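Local coordinates for protein putative pectin lyase (Geobacillus virus E2, PDB 7CHU) that serves as the tailspike of a deep-sea thermophilic bacteriophage and, from its trimeric pectate-lyase-like beta-helix, probably recognises or cleaves polysaccharide on the host surface, at residues N106-Q111 and K132-L137; L169-I174 and I194-F199; A375-P380 and E393-G398; R401-D406 and N416-G421. All blocks are in the same frame, centred on the assembly; numbering follows the deposited sequence.

Contact 1 (N106-Q111 and K132-L137); sequences NNASGQ and KSNIRL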
loop_
_atom_site.group_PDB
_atom_site.type_symbol
_atom_site.label_atom_id
_atom_site.label_comp_id
_atom_site.label_asym_id
_atom_site.label_seq_id
_atom_site.Cartn_x
_atom_site.Cartn_y
_atom_site.Cartn_z
ATOM N N ASN A 106 22.307 -18.519 10.019
ATOM C CA ASN A 106 21.879 -18.481 8.603
ATOM C C ASN A 106 20.451 -19.051 8.555
ATOM O O ASN A 106 19.655 -18.780 9.468
ATOM C CB ASN A 106 22.905 -19.195 7.727
ATOM C CG ASN A 106 24.138 -18.317 7.391
ATOM O OD1 ASN A 106 24.116 -17.080 7.505
ATOM N ND2 ASN A 106 25.234 -18.977 7.004
ATOM N N ASN A 107 20.107 -19.843 7.533
ATOM C CA ASN A 107 18.732 -20.315 7.347
ATOM C C ASN A 107 18.226 -21.085 8.564
ATOM O O ASN A 107 17.101 -20.858 9.020
ATOM C CB ASN A 107 18.649 -21.189 6.098
ATOM C CG ASN A 107 18.373 -20.389 4.839
ATOM O OD1 ASN A 107 17.673 -20.861 3.944
ATOM N ND2 ASN A 107 18.911 -19.167 4.764
ATOM N N ALA A 108 19.050 -22.006 9.098
ATOM C CA ALA A 108 18.730 -22.820 10.280
ATOM C C ALA A 108 17.386 -23.533 10.142
ATOM O O ALA A 108 16.564 -23.540 11.061
ATOM C CB ALA A 108 18.759 -21.988 11.560
ATOM N N SER A 109 17.186 -24.169 8.986
ATOM C CA SER A 109 15.883 -24.730 8.640
ATOM C C SER A 109 15.447 -25.773 9.660
ATOM O O SER A 109 16.233 -26.626 10.082
ATOM C CB SER A 109 15.939 -25.350 7.243
ATOM O OG SER A 109 15.048 -26.433 7.133
ATOM N N GLY A 110 14.183 -25.695 10.066
ATOM C CA GLY A 110 13.628 -26.674 10.978
ATOM C C GLY A 110 13.965 -26.445 12.431
ATOM O O GLY A 110 13.771 -27.352 13.247
ATOM N N GLN A 111 14.478 -25.266 12.780
ATOM C CA GLN A 111 14.825 -24.921 14.157
ATOM C C GLN A 111 14.241 -23.554 14.470
ATOM O O GLN A 111 14.010 -22.761 13.563
ATOM C CB GLN A 111 16.346 -24.851 14.393
ATOM C CG GLN A 111 17.136 -26.153 14.172
ATOM C CD GLN A 111 18.651 -25.940 14.352
ATOM O OE1 GLN A 111 19.242 -25.083 13.701
ATOM N NE2 GLN A 111 19.267 -26.709 15.238
ATOM N N LYS A 132 20.527 -16.170 17.563
ATOM C CA LYS A 132 20.263 -17.331 16.725
ATOM C C LYS A 132 19.077 -17.051 15.813
ATOM O O LYS A 132 18.196 -16.263 16.155
ATOM C CB LYS A 132 20.003 -18.572 17.584
ATOM C CG LYS A 132 21.247 -19.008 18.361
ATOM C CD LYS A 132 20.991 -20.270 19.159
ATOM C CE LYS A 132 22.220 -20.637 19.977
ATOM N NZ LYS A 132 21.977 -21.848 20.813
ATOM N N SER A 133 19.071 -17.707 14.650
ATOM C CA SER A 133 18.049 -17.492 13.636
ATOM C C SER A 133 16.700 -18.082 14.059
ATOM O O SER A 133 16.613 -18.961 14.927
ATOM C CB SER A 133 18.465 -18.125 12.304
ATOM O OG SER A 133 19.509 -17.389 11.702
ATOM N N ASN A 134 15.643 -17.584 13.411
ATOM C CA ASN A 134 14.280 -18.115 13.523
ATOM C C ASN A 134 13.679 -17.888 14.898
ATOM O O ASN A 134 12.880 -18.692 15.377
ATOM C CB ASN A 134 14.230 -19.604 13.159
ATOM C CG ASN A 134 14.741 -19.856 11.763
ATOM O OD1 ASN A 134 14.563 -19.024 10.890
ATOM N ND2 ASN A 134 15.378 -20.981 11.546
ATOM N N ILE A 135 14.047 -16.805 15.567
ATOM C CA ILE A 135 13.493 -16.506 16.881
ATOM C C ILE A 135 12.564 -15.308 16.729
ATOM O O ILE A 135 12.968 -14.264 16.202
ATOM C CB ILE A 135 14.595 -16.242 17.921
ATOM C CG1 ILE A 135 15.364 -17.536 18.219
ATOM C CG2 ILE A 135 13.985 -15.695 19.225
ATOM C CD1 ILE A 135 16.378 -17.420 19.410
ATOM N N ARG A 136 11.317 -15.457 17.176
ATOM C CA ARG A 136 10.349 -14.370 17.163
ATOM C C ARG A 136 9.930 -14.066 18.593
ATOM O O ARG A 136 9.565 -14.982 19.336
ATOM C CB ARG A 136 9.126 -14.738 16.328
ATOM C CG ARG A 136 9.284 -14.476 14.849
ATOM C CD ARG A 136 7.937 -14.616 14.171
ATOM N NE ARG A 136 7.487 -16.000 14.185
ATOM C CZ ARG A 136 6.225 -16.384 14.349
ATOM N NH1 ARG A 136 5.260 -15.491 14.529
ATOM N NH2 ARG A 136 5.926 -17.676 14.340
ATOM N N LEU A 137 9.974 -12.787 18.968
ATOM C CA LEU A 137 9.500 -12.320 20.270
ATOM C C LEU A 137 8.074 -11.782 20.109
ATOM O O LEU A 137 7.852 -10.772 19.435
ATOM C CB LEU A 137 10.416 -11.243 20.837
ATOM C CG LEU A 137 11.935 -11.482 20.849
ATOM C CD1 LEU A 137 12.690 -10.273 21.434
ATOM C CD2 LEU A 137 12.299 -12.776 21.598
#
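The flat carboxamide of N134 points its NH2 end into the curve of the 106-111 loop, where three backbone carbonyls gather round ND2. N107 O lies on one side, 18° out of the amide plane, and takes the straighter of the two ND2 bonds (152°), 3.1 Å from N134 ND2. Q111 O stands on the other side and is held weakly by N134 ND2 at 3.0 Å. A108 O sits almost in the plane, straight beyond the C-N bond; at 2.9 Å from N134 ND2 it is close, but its angle is too poor for a hydrogen bond. A108 CB leans over the face that also looks to N107 O, 3.5 Å from N134 ND2. The amide arrives there because CG of N134 is anti to its carbonyl carbon (chi1 -58°). One residue earlier, S133 OG donates to a lone pair of N106 O across 2.6 Å while accepting from C170 N. A type II turn from A108 to Q111 curls the loop round the amide; G110, at its third position, has the positive phi that glycine adopts easily. N107 O also receives S143 OG of the second subunit. The loop offers mainly carbonyl oxygens, and an asparagine NH2 and a serine hydroxyl suit it as compact donors that fix a loop without regular secondary structure to the turn that leads into strand 135-139.

Contact 2 (L169-I174 and I194-F199); sequences LCFVGI and ISLGRF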
loop_
_atom_site.group_PDB
_atom_site.type_symbol
_atom_site.label_atom_id
_atom_site.label_comp_id
_atom_site.label_asym_id
_atom_site.label_seq_id
_atom_site.Cartn_x
_atom_site.Cartn_y
_atom_site.Cartn_z
ATOM N N LEU A 169 21.996 -13.473 10.742
ATOM C CA LEU A 169 20.829 -13.871 11.502
ATOM C C LEU A 169 19.619 -13.787 10.585
ATOM O O LEU A 169 19.380 -12.731 9.993
ATOM C CB LEU A 169 20.655 -12.933 12.696
ATOM C CG LEU A 169 19.935 -13.508 13.889
ATOM C CD1 LEU A 169 20.775 -14.648 14.424
ATOM C CD2 LEU A 169 19.792 -12.417 14.922
ATOM N N CYS A 170 18.845 -14.875 10.480
ATOM C CA CYS A 170 17.713 -14.912 9.557
ATOM C C CYS A 170 16.382 -15.172 10.253
ATOM O O CYS A 170 16.305 -15.897 11.254
ATOM C CB CYS A 170 17.918 -15.974 8.472
ATOM S SG CYS A 170 19.375 -15.696 7.476
ATOM N N PHE A 171 15.329 -14.564 9.695
ATOM C CA PHE A 171 13.941 -14.841 10.083
ATOM C C PHE A 171 13.684 -14.552 11.561
ATOM O O PHE A 171 13.003 -15.322 12.240
ATOM C CB PHE A 171 13.558 -16.285 9.761
ATOM C CG PHE A 171 13.773 -16.671 8.320
ATOM C CD1 PHE A 171 12.874 -16.251 7.328
ATOM C CD2 PHE A 171 14.859 -17.458 7.959
ATOM C CE1 PHE A 171 13.075 -16.617 6.006
ATOM C CE2 PHE A 171 15.066 -17.842 6.640
ATOM C CZ PHE A 171 14.180 -17.420 5.662
ATOM N N VAL A 172 14.240 -13.459 12.078
ATOM C CA VAL A 172 13.948 -13.019 13.443
ATOM C C VAL A 172 12.849 -11.965 13.396
ATOM O O VAL A 172 12.521 -11.424 12.341
ATOM C CB VAL A 172 15.202 -12.484 14.175
ATOM C CG1 VAL A 172 16.207 -13.626 14.485
ATOM C CG2 VAL A 172 15.859 -11.368 13.364
ATOM N N GLY A 173 12.265 -11.662 14.547
ATOM C CA GLY A 173 11.205 -10.666 14.533
ATOM C C GLY A 173 10.684 -10.355 15.919
ATOM O O GLY A 173 11.005 -11.030 16.908
ATOM N N ILE A 174 9.877 -9.289 15.966
ATOM C CA ILE A 174 9.125 -8.871 17.138
ATOM C C ILE A 174 7.685 -8.653 16.683
ATOM O O ILE A 174 7.451 -8.094 15.606
ATOM C CB ILE A 174 9.693 -7.564 17.757
ATOM C CG1 ILE A 174 11.174 -7.729 18.167
ATOM C CG2 ILE A 174 8.838 -7.107 18.950
ATOM C CD1 ILE A 174 11.791 -6.470 18.741
ATOM N N ILE A 194 21.115 -8.915 9.791
ATOM C CA ILE A 194 19.899 -9.711 9.813
ATOM C C ILE A 194 19.375 -9.803 8.391
ATOM O O ILE A 194 19.464 -8.836 7.626
ATOM C CB ILE A 194 18.849 -9.076 10.745
ATOM C CG1 ILE A 194 19.261 -9.218 12.205
ATOM C CG2 ILE A 194 17.455 -9.630 10.499
ATOM C CD1 ILE A 194 18.271 -8.492 13.116
ATOM N N SER A 195 18.832 -10.961 8.035
ATOM C CA SER A 195 18.134 -11.146 6.766
ATOM C C SER A 195 16.731 -11.656 7.041
ATOM O O SER A 195 16.512 -12.431 7.984
ATOM C CB SER A 195 18.856 -12.149 5.851
ATOM O OG SER A 195 20.024 -11.586 5.298
ATOM N N LEU A 196 15.784 -11.228 6.205
ATOM C CA LEU A 196 14.437 -11.812 6.181
ATOM C C LEU A 196 13.733 -11.689 7.533
ATOM O O LEU A 196 13.015 -12.594 7.965
ATOM C CB LEU A 196 14.487 -13.261 5.706
ATOM C CG LEU A 196 14.860 -13.359 4.222
ATOM C CD1 LEU A 196 15.695 -14.593 3.860
ATOM C CD2 LEU A 196 13.599 -13.309 3.408
ATOM N N GLY A 197 13.920 -10.545 8.189
ATOM C CA GLY A 197 13.180 -10.259 9.401
ATOM C C GLY A 197 11.719 -9.949 9.112
ATOM O O GLY A 197 11.361 -9.429 8.046
ATOM N N ARG A 198 10.869 -10.285 10.084
ATOM C CA ARG A 198 9.427 -10.053 10.002
ATOM C C ARG A 198 8.948 -9.447 11.319
ATOM O O ARG A 198 8.872 -10.146 12.332
ATOM C CB ARG A 198 8.676 -11.356 9.706
ATOM C CG ARG A 198 8.953 -11.966 8.311
ATOM C CD ARG A 198 8.526 -11.038 7.202
ATOM N NE ARG A 198 8.504 -11.650 5.872
ATOM C CZ ARG A 198 9.466 -11.517 4.964
ATOM N NH1 ARG A 198 10.570 -10.792 5.229
ATOM N NH2 ARG A 198 9.328 -12.098 3.772
ATOM N N PHE A 199 8.592 -8.168 11.304
ATOM C CA PHE A 199 8.151 -7.447 12.489
ATOM C C PHE A 199 6.718 -6.953 12.270
ATOM O O PHE A 199 6.375 -6.498 11.170
ATOM C CB PHE A 199 9.086 -6.255 12.795
ATOM C CG PHE A 199 10.518 -6.642 13.099
ATOM C CD1 PHE A 199 11.366 -7.094 12.096
ATOM C CD2 PHE A 199 11.017 -6.533 14.390
ATOM C CE1 PHE A 199 12.687 -7.457 12.374
ATOM C CE2 PHE A 199 12.342 -6.883 14.684
ATOM C CZ PHE A 199 13.178 -7.348 13.679
#
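F199, F171 and L196 bury the most surface between two successive coils of the right-handed parallel beta-helix, L169-I174 and I194-F199. The ring of F199 lies beneath the backbone of the coil before it: G173 CA stands 3.9 Å from the ring centroid, only 9° off the normal. Glycine suits this place: a side chain would run into R198 O, which instead takes a CA-H...O contact from G173 CA at 3.2 Å. With CG anti to its carbonyl carbon (chi1 -62°), F199 also brings CD2 to within 3.8 Å of I174 CB. F171 and L196 occupy matching corners of their coils, both with left-handed backbone torsions, and their side chains run side by side in the same direction. L196 CB makes a CH-pi contact over the F171 ring, 4.0 Å from its centroid, and L196 CD1 reaches the ring atom F171 CZ. Both side chains reach the second subunit, F171 packing on its S143 and L196 on its Y226. Between these aromatic contacts, V172 crosses I194 at about a right angle, and F160 touches both branched side chains. The coils are kept in step by S195 N to L169 O, F171 N to S195 O and R198 N to V172 O. On the sheet face of C170 and S195, the C170 SG atom rests 3.9 Å from S195 CB.

Contact 3 (A375-P380 and E393-G398); sequences APFNNP and ENRKLG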
loop_
_atom_site.group_PDB
_atom_site.type_symbol
_atom_site.label_atom_id
_atom_site.label_comp_id
_atom_site.label_asym_id
_atom_site.label_seq_id
_atom_site.Cartn_x
_atom_site.Cartn_y
_atom_site.Cartn_z
ATOM N N ALA A 375 10.382 26.950 -1.333
ATOM C CA ALA A 375 9.470 26.316 -2.274
ATOM C C ALA A 375 9.263 24.881 -1.820
ATOM O O ALA A 375 9.913 24.434 -0.864
ATOM C CB ALA A 375 10.021 26.374 -3.711
ATOM N N PRO A 376 8.357 24.133 -2.475
ATOM C CA PRO A 376 8.234 22.698 -2.149
ATOM C C PRO A 376 9.543 21.938 -2.302
ATOM O O PRO A 376 9.833 21.057 -1.485
ATOM C CB PRO A 376 7.169 22.198 -3.137
ATOM C CG PRO A 376 6.328 23.399 -3.433
ATOM C CD PRO A 376 7.284 24.579 -3.395
ATOM N N PHE A 377 10.342 22.257 -3.329
ATOM C CA PHE A 377 11.647 21.644 -3.548
ATOM C C PHE A 377 12.616 22.722 -4.014
ATOM O O PHE A 377 12.210 23.811 -4.447
ATOM C CB PHE A 377 11.570 20.512 -4.582
ATOM C CG PHE A 377 10.791 20.878 -5.813
ATOM C CD1 PHE A 377 11.425 21.515 -6.884
ATOM C CD2 PHE A 377 9.428 20.609 -5.899
ATOM C CE1 PHE A 377 10.724 21.853 -8.027
ATOM C CE2 PHE A 377 8.708 20.957 -7.039
ATOM C CZ PHE A 377 9.356 21.591 -8.099
ATOM N N ASN A 378 13.910 22.413 -3.908
ATOM C CA ASN A 378 14.956 23.367 -4.262
ATOM C C ASN A 378 15.264 23.261 -5.754
ATOM O O ASN A 378 14.758 22.383 -6.454
ATOM C CB ASN A 378 16.220 23.102 -3.431
ATOM C CG ASN A 378 16.793 21.721 -3.696
ATOM O OD1 ASN A 378 16.041 20.758 -3.831
ATOM N ND2 ASN A 378 18.116 21.622 -3.802
ATOM N N ASN A 379 16.150 24.134 -6.241
ATOM C CA ASN A 379 16.671 24.009 -7.594
ATOM C C ASN A 379 18.008 23.280 -7.511
ATOM O O ASN A 379 19.032 23.911 -7.212
ATOM C CB ASN A 379 16.839 25.391 -8.242
ATOM C CG ASN A 379 15.503 26.136 -8.384
ATOM O OD1 ASN A 379 14.432 25.522 -8.514
ATOM N ND2 ASN A 379 15.566 27.466 -8.380
ATOM N N PRO A 380 18.059 21.971 -7.750
ATOM C CA PRO A 380 19.273 21.202 -7.454
ATOM C C PRO A 380 20.301 21.290 -8.578
ATOM O O PRO A 380 20.009 21.689 -9.708
ATOM C CB PRO A 380 18.748 19.772 -7.300
ATOM C CG PRO A 380 17.583 19.716 -8.258
ATOM C CD PRO A 380 16.980 21.116 -8.279
ATOM N N GLU A 393 3.098 26.915 -5.640
ATOM C CA GLU A 393 4.153 26.578 -6.586
ATOM C C GLU A 393 3.560 26.529 -7.992
ATOM O O GLU A 393 2.637 25.745 -8.269
ATOM C CB GLU A 393 4.837 25.257 -6.215
ATOM C CG GLU A 393 5.840 24.746 -7.252
ATOM C CD GLU A 393 6.959 25.736 -7.565
ATOM O OE1 GLU A 393 7.769 26.035 -6.657
ATOM O OE2 GLU A 393 7.035 26.209 -8.725
ATOM N N ASN A 394 4.084 27.382 -8.870
ATOM C CA ASN A 394 3.557 27.474 -10.226
ATOM C C ASN A 394 4.034 26.333 -11.103
ATOM O O ASN A 394 3.326 25.949 -12.031
ATOM C CB ASN A 394 3.983 28.803 -10.857
ATOM C CG ASN A 394 3.253 29.981 -10.267
ATOM O OD1 ASN A 394 2.043 29.942 -10.098
ATOM N ND2 ASN A 394 3.990 31.032 -9.936
ATOM N N ARG A 395 5.247 25.831 -10.874
ATOM C CA ARG A 395 5.771 24.755 -11.712
ATOM C C ARG A 395 5.042 23.448 -11.401
ATOM O O ARG A 395 4.932 23.057 -10.235
ATOM C CB ARG A 395 7.272 24.589 -11.497
ATOM C CG ARG A 395 8.100 25.798 -11.954
ATOM C CD ARG A 395 9.528 25.718 -11.438
ATOM N NE ARG A 395 9.592 25.931 -10.001
ATOM C CZ ARG A 395 10.698 25.797 -9.265
ATOM N NH1 ARG A 395 11.851 25.430 -9.830
ATOM N NH2 ARG A 395 10.653 26.044 -7.964
ATOM N N LYS A 396 4.521 22.791 -12.444
ATOM C CA LYS A 396 3.766 21.544 -12.320
ATOM C C LYS A 396 4.517 20.331 -12.833
ATOM O O LYS A 396 4.473 19.280 -12.201
ATOM C CB LYS A 396 2.431 21.620 -13.069
ATOM C CG LYS A 396 1.648 22.930 -12.860
ATOM C CD LYS A 396 1.342 23.191 -11.385
ATOM C CE LYS A 396 0.440 24.420 -11.221
ATOM N NZ LYS A 396 0.389 24.859 -9.805
ATOM N N LEU A 397 5.195 20.434 -13.968
ATOM C CA LEU A 397 6.038 19.351 -14.453
ATOM C C LEU A 397 7.387 19.939 -14.811
ATOM O O LEU A 397 7.464 21.074 -15.296
ATOM C CB LEU A 397 5.410 18.655 -15.669
ATOM C CG LEU A 397 6.101 17.400 -16.207
ATOM C CD1 LEU A 397 5.076 16.471 -16.848
ATOM C CD2 LEU A 397 7.171 17.728 -17.216
ATOM N N GLY A 398 8.456 19.196 -14.552
ATOM C CA GLY A 398 9.758 19.722 -14.903
ATOM C C GLY A 398 10.874 18.743 -14.621
ATOM O O GLY A 398 10.714 17.741 -13.903
HETATM O O HOH W 1 12.958 25.702 -6.321
#
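From E393-G398, R395 carries the contact, with F377 CE1 lying 4.0 Å above one face of its guanidinium, toward the rim. This is the tightly packed part. E393 holds the same group side-on, OE2 to R395 NE (2.9 Å) and OE1 to R395 NH2, both nitrogens meeting the carboxylate from above its plane. CG of E393 is anti to the backbone N (chi1 173°) and the chain then bends at chi2; OE2 ends up also accepting R395 N on its anti lone pair. A glutamate is long enough to fold back this way, and an arginine offers donors along its edge and a flat face to an aromatic ring. P376 adds an apolar flank, its CG 3.7 Å from E393 CB. Y403 and Y418 make cation-pi contacts with R395 and, with the carboxylate, probably help to balance its buried charge. The more open, water-bridged side is the partly exposed N379 end, yet a direct bond still holds the segments there: R395 NH1 reaches N379 OD1 at 2.9 Å, the oxygen near the guanidinium plane. The water donates to F377 O and to N379 OD1 and accepts from R395 NH2. Beyond the contact, F377 and R395 pack on F386 of strand 385-387. K396 and L397 form a classic beta bulge opposite I404 of strand 402-407, and L397 meets its counterparts in both other subunits.

Contact 4 (R401-D406 and N416-G421); sequences RSYILD and NVYRSG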
loop_
_atom_site.group_PDB
_atom_site.type_symbol
_atom_site.label_atom_id
_atom_site.label_comp_id
_atom_site.label_asym_id
_atom_site.label_seq_id
_atom_site.Cartn_x
_atom_site.Cartn_y
_atom_site.Cartn_z
ATOM N N ARG A 401 16.152 22.460 -15.715
ATOM C CA ARG A 401 15.604 23.815 -15.817
ATOM C C ARG A 401 14.553 23.935 -16.924
ATOM O O ARG A 401 14.356 25.016 -17.501
ATOM C CB ARG A 401 16.727 24.832 -16.001
ATOM C CG ARG A 401 17.608 24.955 -14.762
ATOM C CD ARG A 401 18.898 25.745 -15.039
ATOM N NE ARG A 401 19.872 24.935 -15.764
ATOM C CZ ARG A 401 20.220 25.148 -17.029
ATOM N NH1 ARG A 401 19.679 26.158 -17.710
ATOM N NH2 ARG A 401 21.116 24.353 -17.608
ATOM N N SER A 402 13.852 22.837 -17.191
ATOM C CA SER A 402 12.779 22.760 -18.183
ATOM C C SER A 402 11.443 22.611 -17.457
ATOM O O SER A 402 11.262 21.659 -16.689
ATOM C CB SER A 402 13.001 21.564 -19.126
ATOM O OG SER A 402 14.244 21.655 -19.822
ATOM N N TYR A 403 10.520 23.552 -17.670
ATOM C CA TYR A 403 9.334 23.657 -16.820
ATOM C C TYR A 403 8.055 23.767 -17.631
ATOM O O TYR A 403 7.985 24.517 -18.608
ATOM C CB TYR A 403 9.398 24.877 -15.880
ATOM C CG TYR A 403 10.676 25.015 -15.104
ATOM C CD1 TYR A 403 11.075 24.040 -14.200
ATOM C CD2 TYR A 403 11.479 26.125 -15.266
ATOM C CE1 TYR A 403 12.248 24.171 -13.486
ATOM C CE2 TYR A 403 12.644 26.258 -14.571
ATOM C CZ TYR A 403 13.022 25.292 -13.667
ATOM O OH TYR A 403 14.198 25.448 -12.965
ATOM N N ILE A 404 7.035 23.032 -17.199
ATOM C CA ILE A 404 5.643 23.292 -17.568
ATOM C C ILE A 404 4.994 23.905 -16.340
ATOM O O ILE A 404 4.987 23.293 -15.263
ATOM C CB ILE A 404 4.910 22.012 -18.006
ATOM C CG1 ILE A 404 5.605 21.400 -19.230
ATOM C CG2 ILE A 404 3.444 22.312 -18.311
ATOM C CD1 ILE A 404 4.973 20.155 -19.716
ATOM N N LEU A 405 4.435 25.093 -16.486
ATOM C CA LEU A 405 4.021 25.828 -15.305
ATOM C C LEU A 405 2.795 26.684 -15.587
ATOM O O LEU A 405 2.372 26.890 -16.734
ATOM C CB LEU A 405 5.176 26.692 -14.777
ATOM C CG LEU A 405 5.481 27.947 -15.615
ATOM C CD1 LEU A 405 6.006 29.054 -14.703
ATOM C CD2 LEU A 405 6.448 27.617 -16.758
ATOM N N ASP A 406 2.196 27.120 -14.492
ATOM C CA ASP A 406 1.154 28.138 -14.482
ATOM C C ASP A 406 1.852 29.495 -14.455
ATOM O O ASP A 406 2.538 29.821 -13.483
ATOM C CB ASP A 406 0.270 27.939 -13.252
ATOM C CG ASP A 406 -0.838 28.980 -13.131
ATOM O OD1 ASP A 406 -0.913 29.922 -13.961
ATOM O OD2 ASP A 406 -1.644 28.845 -12.189
ATOM N N ASN A 416 14.741 27.676 -18.433
ATOM C CA ASN A 416 15.644 28.499 -17.623
ATOM C C ASN A 416 14.951 29.735 -17.056
ATOM O O ASN A 416 15.581 30.782 -16.885
ATOM C CB ASN A 416 16.906 28.919 -18.390
ATOM C CG ASN A 416 18.004 29.454 -17.462
ATOM O OD1 ASN A 416 18.120 29.027 -16.303
ATOM N ND2 ASN A 416 18.788 30.420 -17.956
ATOM N N VAL A 417 13.659 29.630 -16.766
ATOM C CA VAL A 417 12.939 30.709 -16.099
ATOM C C VAL A 417 11.635 30.133 -15.588
ATOM O O VAL A 417 11.042 29.259 -16.224
ATOM C CB VAL A 417 12.690 31.910 -17.044
ATOM C CG1 VAL A 417 11.824 31.468 -18.249
ATOM C CG2 VAL A 417 12.001 33.061 -16.292
ATOM N N TYR A 418 11.182 30.633 -14.443
ATOM C CA TYR A 418 9.887 30.231 -13.913
ATOM C C TYR A 418 9.332 31.370 -13.074
ATOM O O TYR A 418 10.082 32.207 -12.579
ATOM C CB TYR A 418 9.978 28.922 -13.089
ATOM C CG TYR A 418 10.815 28.993 -11.819
ATOM C CD1 TYR A 418 12.196 28.774 -11.851
ATOM C CD2 TYR A 418 10.219 29.261 -10.589
ATOM C CE1 TYR A 418 12.969 28.817 -10.677
ATOM C CE2 TYR A 418 10.970 29.315 -9.423
ATOM C CZ TYR A 418 12.334 29.090 -9.469
ATOM O OH TYR A 418 13.055 29.148 -8.304
ATOM N N ARG A 419 8.009 31.396 -12.917
ATOM C CA ARG A 419 7.365 32.434 -12.121
ATOM C C ARG A 419 7.308 32.042 -10.647
ATOM O O ARG A 419 6.855 30.944 -10.299
ATOM C CB ARG A 419 5.956 32.726 -12.625
ATOM C CG ARG A 419 5.220 33.709 -11.696
ATOM C CD ARG A 419 4.034 34.326 -12.348
ATOM N NE ARG A 419 3.440 35.382 -11.530
ATOM C CZ ARG A 419 2.633 36.318 -12.004
ATOM N NH1 ARG A 419 2.336 36.344 -13.305
ATOM N NH2 ARG A 419 2.133 37.233 -11.179
ATOM N N SER A 420 7.749 32.956 -9.784
ATOM C CA SER A 420 7.668 32.773 -8.334
ATOM C C SER A 420 7.038 34.022 -7.727
ATOM O O SER A 420 7.648 35.099 -7.736
ATOM C CB SER A 420 9.045 32.514 -7.725
ATOM O OG SER A 420 8.951 32.360 -6.314
ATOM N N GLY A 421 5.827 33.884 -7.210
ATOM C CA GLY A 421 5.110 35.068 -6.761
ATOM C C GLY A 421 4.958 36.043 -7.921
ATOM O O GLY A 421 4.459 35.697 -8.993
#
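Backbone N416 N donates to R401 O at 2.8 Å, joining two segments whose strands, 402-406 and 418-420, run at 39° with axes 7.7 Å apart. Strand 402-407 belongs to an antiparallel meander with 398-399 and 410-415; 418-420 pairs instead with 423-426, so the two strands face each other across side chains and are not paired. Between them, Y403 and Y418 form an offset edge-to-face pair, centroids 5.4 Å apart and planes at 74°, the edge of Y418 turned to the face of Y403. Tyrosine fits here because its ring fills the interior while its hydroxyl can bond; Y418 OH meets N379. V417 O lies at the edge of the Y403 ring, 3.3 Å from CD2. R401 and N416 lie side by side, pointing the same way, but their polar ends are engaged elsewhere: R401 in a salt bridge with D440 of the second subunit, N416 with A432 and K428. N416 also takes the left-handed backbone conformation that asparagine tolerates well. Farther along, L405 holds CG between its backbone N and carbonyl carbon (chi1 74°), a crowded position, and its CD1 comes to rest 3.6 Å from R419 N.

In the fold
From the N terminus, four chain loops close in series, and none nests in or crosses another. Contact 1 ties the loop after helix 91-99 to the start of strand 135-139, closing over three short strands. Contact 2 then joins the next two coils, and the pair are directly linked by a probable hydrogen bond, N134 N to C170 O. Some 40 Å separates the centres of contacts 2 and 3, with further coils of the beta-helix between. Contact 3 fastens the last of these to strand 395-396, and contact 4 follows in the antiparallel strands beyond. N394 ND2 to R419 O, probably a hydrogen bond, joins contacts 3 and 4, whose centres are about 8 Å apart.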